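Local coordinates for D-ribulose-5-phosphate 3-epimerase, putative (PDB 1TQX), which probably catalyses the interconversion of D-ribulose 5-phosphate and D-xylulose 5-phosphate, using one divalent metal ion per subunit, at residues Leu4-Ala9 with Ala195-Val199; Asn140-Thr146 with Leu174-Gly180. All coordinates share one frame. Residue numbers count along the deposited sequence, not the author numbering.

From the N terminus, Leu4-Ala9 leads into strand 7-10, the first of the TIM barrel, and Ala195-Val199, 186 residues later, leads into strand 197-200, the eighth; interaction 1 therefore closes the barrel. Interaction 2 is nested within that loop: Asn140-Thr146 pairs with Leu174-Gly180 across a 27-residue connection that includes helix 161-170. Their centres lie about 9 Å apart, because strands 175-179 and 197-200 are sheet neighbours, so the order runs 7-10, 197-200, 175-179, 141-145. Asn196 joins the two directly, its OD1 lying 2.8 Å from Ile176 N and its ND2 3.0 Å from Asn175 OD1, both probable hydrogen bonds. Val199 CG2 also packs 3.2 Å from Gln177 NE2.

Interaction 1: Leu4-Ala9 with Ala195-Val199; sequences LKAIIA and ANIIV
Two parallel strands, 7-9 and 197-199, pair in register where the first and eighth strands of the TIM barrel meet. Their axes approach to 4.7 Å and cross at -17°, and CA-CA separations are 4.6 Å for Ile7-Ile197 and 4.9 Å for Ile8-Ile198. Both backbones are extended, with phi/psi near -120/130 at Ile7 and Ile197. Ile7 brackets Ile197, its N donating to Asn196 O (2.9 Å) and its O accepting from Ile198 N (2.8 Å); Ala9 N then donates to Ile198 O (2.8 Å). Asn196 turns at phi/psi -125/-9. Its p rotamer carries the amide beside the incoming chain, where ND2 donates to Lys5 O (3.2 Å) and lies 3.8 Å from Leu4 CD2. The amide also bonds to strand 175-179, OD1 to Ile176 N and ND2 to Asn175 OD1.

Side chains alternate between faces. Ile7, Ala9, Ile197 and Val199 share one: both isoleucines are m,t and lie alongside each other, Ile7 CD1 4.1 Å from Ile197 CG1 and Ile7 CG2 4.1 Å from Ile197 CG2, while Ala9 CB, a much lower bump, sits 4.4 Å from Val199 CG2. On the other, Ile8 and Ile198 are both m,m, and Ile8 CD1 is the bump reaching over the strand gap to Ile198 CB (4.0 Å).

The face bearing Ile7 and Val199 looks into the barrel, Ile7, Ala9 and Ile197 touching Trp34 and Val199 touching zinc ligands His36 and Asp179. Ile8 and Ile198 face outward onto Met217 and Val221 of helix 210-223, with strands 34-40 and 175-179 flanking the pair.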
loop_
_atom_site.group_PDB
_atom_site.type_symbol
_atom_site.label_atom_id
_atom_site.label_comp_id
_atom_site.label_asym_id
_atom_site.label_seq_id
_atom_site.Cartn_x
_atom_site.Cartn_y
_atom_site.Cartn_z
ATOM N N LEU A 4 2.828 -9.563 -13.621
ATOM C CA LEU A 4 3.176 -9.167 -12.222
ATOM C C LEU A 4 4.644 -8.788 -12.100
ATOM O O LEU A 4 5.514 -9.460 -12.653
ATOM C CB LEU A 4 2.879 -10.313 -11.252
ATOM C CG LEU A 4 1.421 -10.685 -10.971
ATOM C CD1 LEU A 4 1.384 -11.949 -10.133
ATOM C CD2 LEU A 4 0.712 -9.544 -10.248
ATOM N N LYS A 5 4.918 -7.719 -11.364
ATOM C CA LYS A 5 6.289 -7.260 -11.171
ATOM C C LYS A 5 6.618 -7.230 -9.678
ATOM O O LYS A 5 5.719 -7.092 -8.846
ATOM C CB LYS A 5 6.448 -5.850 -11.749
ATOM C CG LYS A 5 5.796 -5.656 -13.114
ATOM C CD LYS A 5 6.495 -6.455 -14.206
ATOM C CE LYS A 5 7.787 -5.783 -14.660
ATOM N NZ LYS A 5 7.548 -4.462 -15.326
ATOM N N ALA A 6 7.900 -7.367 -9.339
ATOM C CA ALA A 6 8.320 -7.305 -7.941
ATOM C C ALA A 6 8.453 -5.816 -7.635
ATOM O O ALA A 6 9.276 -5.136 -8.237
ATOM C CB ALA A 6 9.654 -7.997 -7.762
ATOM N N ILE A 7 7.650 -5.309 -6.705
ATOM C CA ILE A 7 7.694 -3.882 -6.391
ATOM C C ILE A 7 7.973 -3.567 -4.928
ATOM O O ILE A 7 7.319 -4.101 -4.034
ATOM C CB ILE A 7 6.360 -3.207 -6.787
ATOM C CG1 ILE A 7 6.125 -3.384 -8.289
ATOM C CG2 ILE A 7 6.375 -1.729 -6.397
ATOM C CD1 ILE A 7 4.703 -3.110 -8.728
ATOM N N ILE A 8 8.945 -2.691 -4.690
ATOM C CA ILE A 8 9.272 -2.286 -3.332
ATOM C C ILE A 8 8.736 -0.865 -3.163
ATOM O O ILE A 8 9.057 0.026 -3.954
ATOM C CB ILE A 8 10.796 -2.299 -3.086
ATOM C CG1 ILE A 8 11.359 -3.687 -3.402
ATOM C CG2 ILE A 8 11.094 -1.929 -1.638
ATOM C CD1 ILE A 8 10.690 -4.811 -2.638
ATOM N N ALA A 9 7.908 -0.663 -2.141
ATOM C CA ALA A 9 7.316 0.648 -1.889
ATOM C C ALA A 9 7.577 1.131 -0.463
ATOM O O ALA A 9 6.802 0.849 0.448
ATOM C CB ALA A 9 5.812 0.593 -2.158
ATOM N N ALA A 195 2.601 -12.565 -2.360
ATOM C CA ALA A 195 2.732 -11.107 -2.388
ATOM C C ALA A 195 3.775 -10.658 -3.404
ATOM O O ALA A 195 4.828 -11.284 -3.529
ATOM C CB ALA A 195 3.104 -10.585 -0.995
ATOM N N ASN A 196 3.489 -9.581 -4.136
ATOM C CA ASN A 196 4.445 -9.070 -5.119
ATOM C C ASN A 196 4.796 -7.593 -4.910
ATOM O O ASN A 196 5.703 -7.069 -5.553
ATOM C CB ASN A 196 3.945 -9.292 -6.560
ATOM C CG ASN A 196 2.676 -8.520 -6.875
ATOM O OD1 ASN A 196 1.616 -8.796 -6.321
ATOM N ND2 ASN A 196 2.781 -7.553 -7.785
ATOM N N ILE A 197 4.074 -6.926 -4.016
ATOM C CA ILE A 197 4.346 -5.529 -3.708
ATOM C C ILE A 197 4.618 -5.458 -2.212
ATOM O O ILE A 197 3.798 -5.884 -1.401
ATOM C CB ILE A 197 3.160 -4.618 -4.075
ATOM C CG1 ILE A 197 2.812 -4.799 -5.559
ATOM C CG2 ILE A 197 3.528 -3.159 -3.797
ATOM C CD1 ILE A 197 1.700 -3.898 -6.041
ATOM N N ILE A 198 5.769 -4.907 -1.851
ATOM C CA ILE A 198 6.169 -4.840 -0.452
ATOM C C ILE A 198 6.253 -3.437 0.121
ATOM O O ILE A 198 7.057 -2.624 -0.335
ATOM C CB ILE A 198 7.548 -5.504 -0.269
ATOM C CG1 ILE A 198 7.540 -6.902 -0.902
ATOM C CG2 ILE A 198 7.920 -5.540 1.217
ATOM C CD1 ILE A 198 6.521 -7.860 -0.314
ATOM N N VAL A 199 5.434 -3.155 1.127
ATOM C CA VAL A 199 5.482 -1.851 1.776
ATOM C C VAL A 199 6.335 -2.020 3.029
ATOM O O VAL A 199 6.021 -2.839 3.896
ATOM C CB VAL A 199 4.074 -1.364 2.186
ATOM C CG1 VAL A 199 4.188 -0.093 3.027
ATOM C CG2 VAL A 199 3.238 -1.100 0.944
#

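Interaction 2: Asn140-Thr146 with Leu174-Gly180; sequences NTVLVMT and LNIQVDG. With ZN (zinc ion), chain D.
This beta-alpha-beta unit of the TIM barrel joins parallel strands 141-145 and 175-179 through helix 161-170 and carries one zinc ligand. Both strands are extended (phi/psi -115/123 at Val142, -116/118 at Ile176); their axes approach to 4.6 Å and cross at -26°, pairing Thr141 with Asn175 and Leu143 with Gln177. Asn140 O accepts from Asn175 N (3.3 Å) and from Asn175 ND2 (3.0 Å); then Val142 N donates to Asn175 O (3.0 Å), Gln177 N to Val142 O (2.9 Å), Val144 N to Gln177 O (2.8 Å), Asp179 N weakly to Val144 O (3.4 Å) and Thr146 N to Asp179 O (2.9 Å). Val142, Val144 and Ile176 face Leu167 of the helix. Inward, Thr141 CG2 packs on Gln177 CB (3.7 Å), and Gln177 NE2 bonds to Asp68. At Gly180 (126/101) a CB would jam against Asp179 O; Thr146 OG1 donates to Gly180 O (2.6 Å). Asp179, the predicted proton donor, has a t chi1 (179°) and completes the site of His36, Asp38 and His70 with OD1 2.3 Å from the zinc.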
loop_
_atom_site.group_PDB
_atom_site.type_symbol
_atom_site.label_atom_id
_atom_site.label_comp_id
_atom_site.label_asym_id
_atom_site.label_seq_id
_atom_site.Cartn_x
_atom_site.Cartn_y
_atom_site.Cartn_z
ATOM N N ASN A 140 -6.920 -3.058 -8.961
ATOM C CA ASN A 140 -5.559 -3.332 -9.406
ATOM C C ASN A 140 -4.724 -3.974 -8.298
ATOM O O ASN A 140 -3.837 -4.787 -8.570
ATOM C CB ASN A 140 -4.867 -2.032 -9.824
ATOM C CG ASN A 140 -5.509 -1.387 -11.037
ATOM O OD1 ASN A 140 -5.253 -1.784 -12.175
ATOM N ND2 ASN A 140 -6.352 -0.392 -10.798
ATOM N N THR A 141 -5.014 -3.607 -7.054
ATOM C CA THR A 141 -4.245 -4.097 -5.915
ATOM C C THR A 141 -5.082 -4.314 -4.659
ATOM O O THR A 141 -5.998 -3.540 -4.371
ATOM C CB THR A 141 -3.155 -3.070 -5.508
ATOM O OG1 THR A 141 -2.373 -2.700 -6.651
ATOM C CG2 THR A 141 -2.245 -3.655 -4.422
ATOM N N VAL A 142 -4.760 -5.367 -3.915
ATOM C CA VAL A 142 -5.414 -5.634 -2.644
ATOM C C VAL A 142 -4.293 -5.484 -1.620
ATOM O O VAL A 142 -3.258 -6.141 -1.728
ATOM C CB VAL A 142 -5.992 -7.059 -2.538
ATOM C CG1 VAL A 142 -6.467 -7.313 -1.109
ATOM C CG2 VAL A 142 -7.167 -7.216 -3.490
ATOM N N LEU A 143 -4.489 -4.594 -0.654
ATOM C CA LEU A 143 -3.487 -4.354 0.377
ATOM C C LEU A 143 -3.882 -5.123 1.637
ATOM O O LEU A 143 -4.818 -4.740 2.340
ATOM C CB LEU A 143 -3.404 -2.846 0.675
ATOM C CG LEU A 143 -2.251 -2.275 1.514
ATOM C CD1 LEU A 143 -2.370 -0.749 1.535
ATOM C CD2 LEU A 143 -2.285 -2.821 2.926
ATOM N N VAL A 144 -3.171 -6.216 1.900
ATOM C CA VAL A 144 -3.419 -7.048 3.068
ATOM C C VAL A 144 -2.608 -6.488 4.236
ATOM O O VAL A 144 -1.381 -6.589 4.245
ATOM C CB VAL A 144 -2.985 -8.523 2.811
ATOM C CG1 VAL A 144 -3.134 -9.348 4.086
ATOM C CG2 VAL A 144 -3.820 -9.128 1.688
ATOM N N MET A 145 -3.283 -5.874 5.205
ATOM C CA MET A 145 -2.584 -5.332 6.366
ATOM C C MET A 145 -2.031 -6.507 7.162
ATOM O O MET A 145 -2.765 -7.452 7.465
ATOM C CB MET A 145 -3.531 -4.534 7.269
ATOM C CG MET A 145 -4.012 -3.202 6.706
ATOM S SD MET A 145 -2.665 -2.062 6.294
ATOM C CE MET A 145 -1.861 -1.849 7.868
ATOM N N THR A 146 -0.745 -6.454 7.490
ATOM C CA THR A 146 -0.133 -7.519 8.277
ATOM C C THR A 146 0.093 -7.026 9.703
ATOM O O THR A 146 0.813 -7.646 10.492
ATOM C CB THR A 146 1.191 -8.005 7.649
ATOM O OG1 THR A 146 1.995 -6.881 7.270
ATOM C CG2 THR A 146 0.901 -8.861 6.416
ATOM N N LEU A 174 -3.636 -10.437 -10.057
ATOM C CA LEU A 174 -3.905 -9.402 -9.069
ATOM C C LEU A 174 -2.650 -9.020 -8.288
ATOM O O LEU A 174 -1.890 -9.886 -7.849
ATOM C CB LEU A 174 -4.980 -9.888 -8.099
ATOM C CG LEU A 174 -5.320 -9.002 -6.900
ATOM C CD1 LEU A 174 -6.000 -7.713 -7.367
ATOM C CD2 LEU A 174 -6.234 -9.774 -5.964
ATOM N N ASN A 175 -2.423 -7.720 -8.136
ATOM C CA ASN A 175 -1.281 -7.239 -7.361
ATOM C C ASN A 175 -1.659 -7.431 -5.893
ATOM O O ASN A 175 -2.729 -6.997 -5.458
ATOM C CB ASN A 175 -1.020 -5.747 -7.628
ATOM C CG ASN A 175 -0.375 -5.492 -8.984
ATOM O OD1 ASN A 175 0.776 -5.869 -9.218
ATOM N ND2 ASN A 175 -1.114 -4.847 -9.884
ATOM N N ILE A 176 -0.796 -8.106 -5.140
ATOM C CA ILE A 176 -1.051 -8.337 -3.723
ATOM C C ILE A 176 0.034 -7.614 -2.940
ATOM O O ILE A 176 1.224 -7.897 -3.075
ATOM C CB ILE A 176 -1.058 -9.841 -3.386
ATOM C CG1 ILE A 176 -2.185 -10.536 -4.163
ATOM C CG2 ILE A 176 -1.275 -10.035 -1.886
ATOM C CD1 ILE A 176 -2.166 -12.058 -4.078
ATOM N N GLN A 177 -0.404 -6.662 -2.128
ATOM C CA GLN A 177 0.485 -5.822 -1.343
ATOM C C GLN A 177 0.382 -6.154 0.148
ATOM O O GLN A 177 -0.707 -6.415 0.659
ATOM C CB GLN A 177 0.100 -4.355 -1.613
ATOM C CG GLN A 177 0.987 -3.301 -0.992
ATOM C CD GLN A 177 0.583 -1.902 -1.424
ATOM O OE1 GLN A 177 -0.600 -1.558 -1.400
ATOM N NE2 GLN A 177 1.560 -1.088 -1.815
ATOM N N VAL A 178 1.520 -6.176 0.837
ATOM C CA VAL A 178 1.537 -6.462 2.270
ATOM C C VAL A 178 2.089 -5.225 2.944
ATOM O O VAL A 178 2.990 -4.573 2.418
ATOM C CB VAL A 178 2.385 -7.714 2.612
ATOM C CG1 VAL A 178 1.638 -8.959 2.154
ATOM C CG2 VAL A 178 3.749 -7.637 1.945
ATOM N N ASP A 179 1.565 -4.913 4.121
ATOM C CA ASP A 179 1.946 -3.684 4.800
ATOM C C ASP A 179 1.875 -3.835 6.317
ATOM O O ASP A 179 0.808 -4.098 6.869
ATOM C CB ASP A 179 0.982 -2.609 4.283
ATOM C CG ASP A 179 1.202 -1.237 4.884
ATOM O OD1 ASP A 179 0.448 -0.333 4.456
ATOM O OD2 ASP A 179 2.087 -1.047 5.747
ATOM N N GLY A 180 3.016 -3.670 6.983
ATOM C CA GLY A 180 3.057 -3.800 8.431
ATOM C C GLY A 180 4.095 -4.795 8.916
ATOM O O GLY A 180 3.883 -6.007 8.867
HETATM ZN ZN ZN D . -0.051 1.850 4.101
#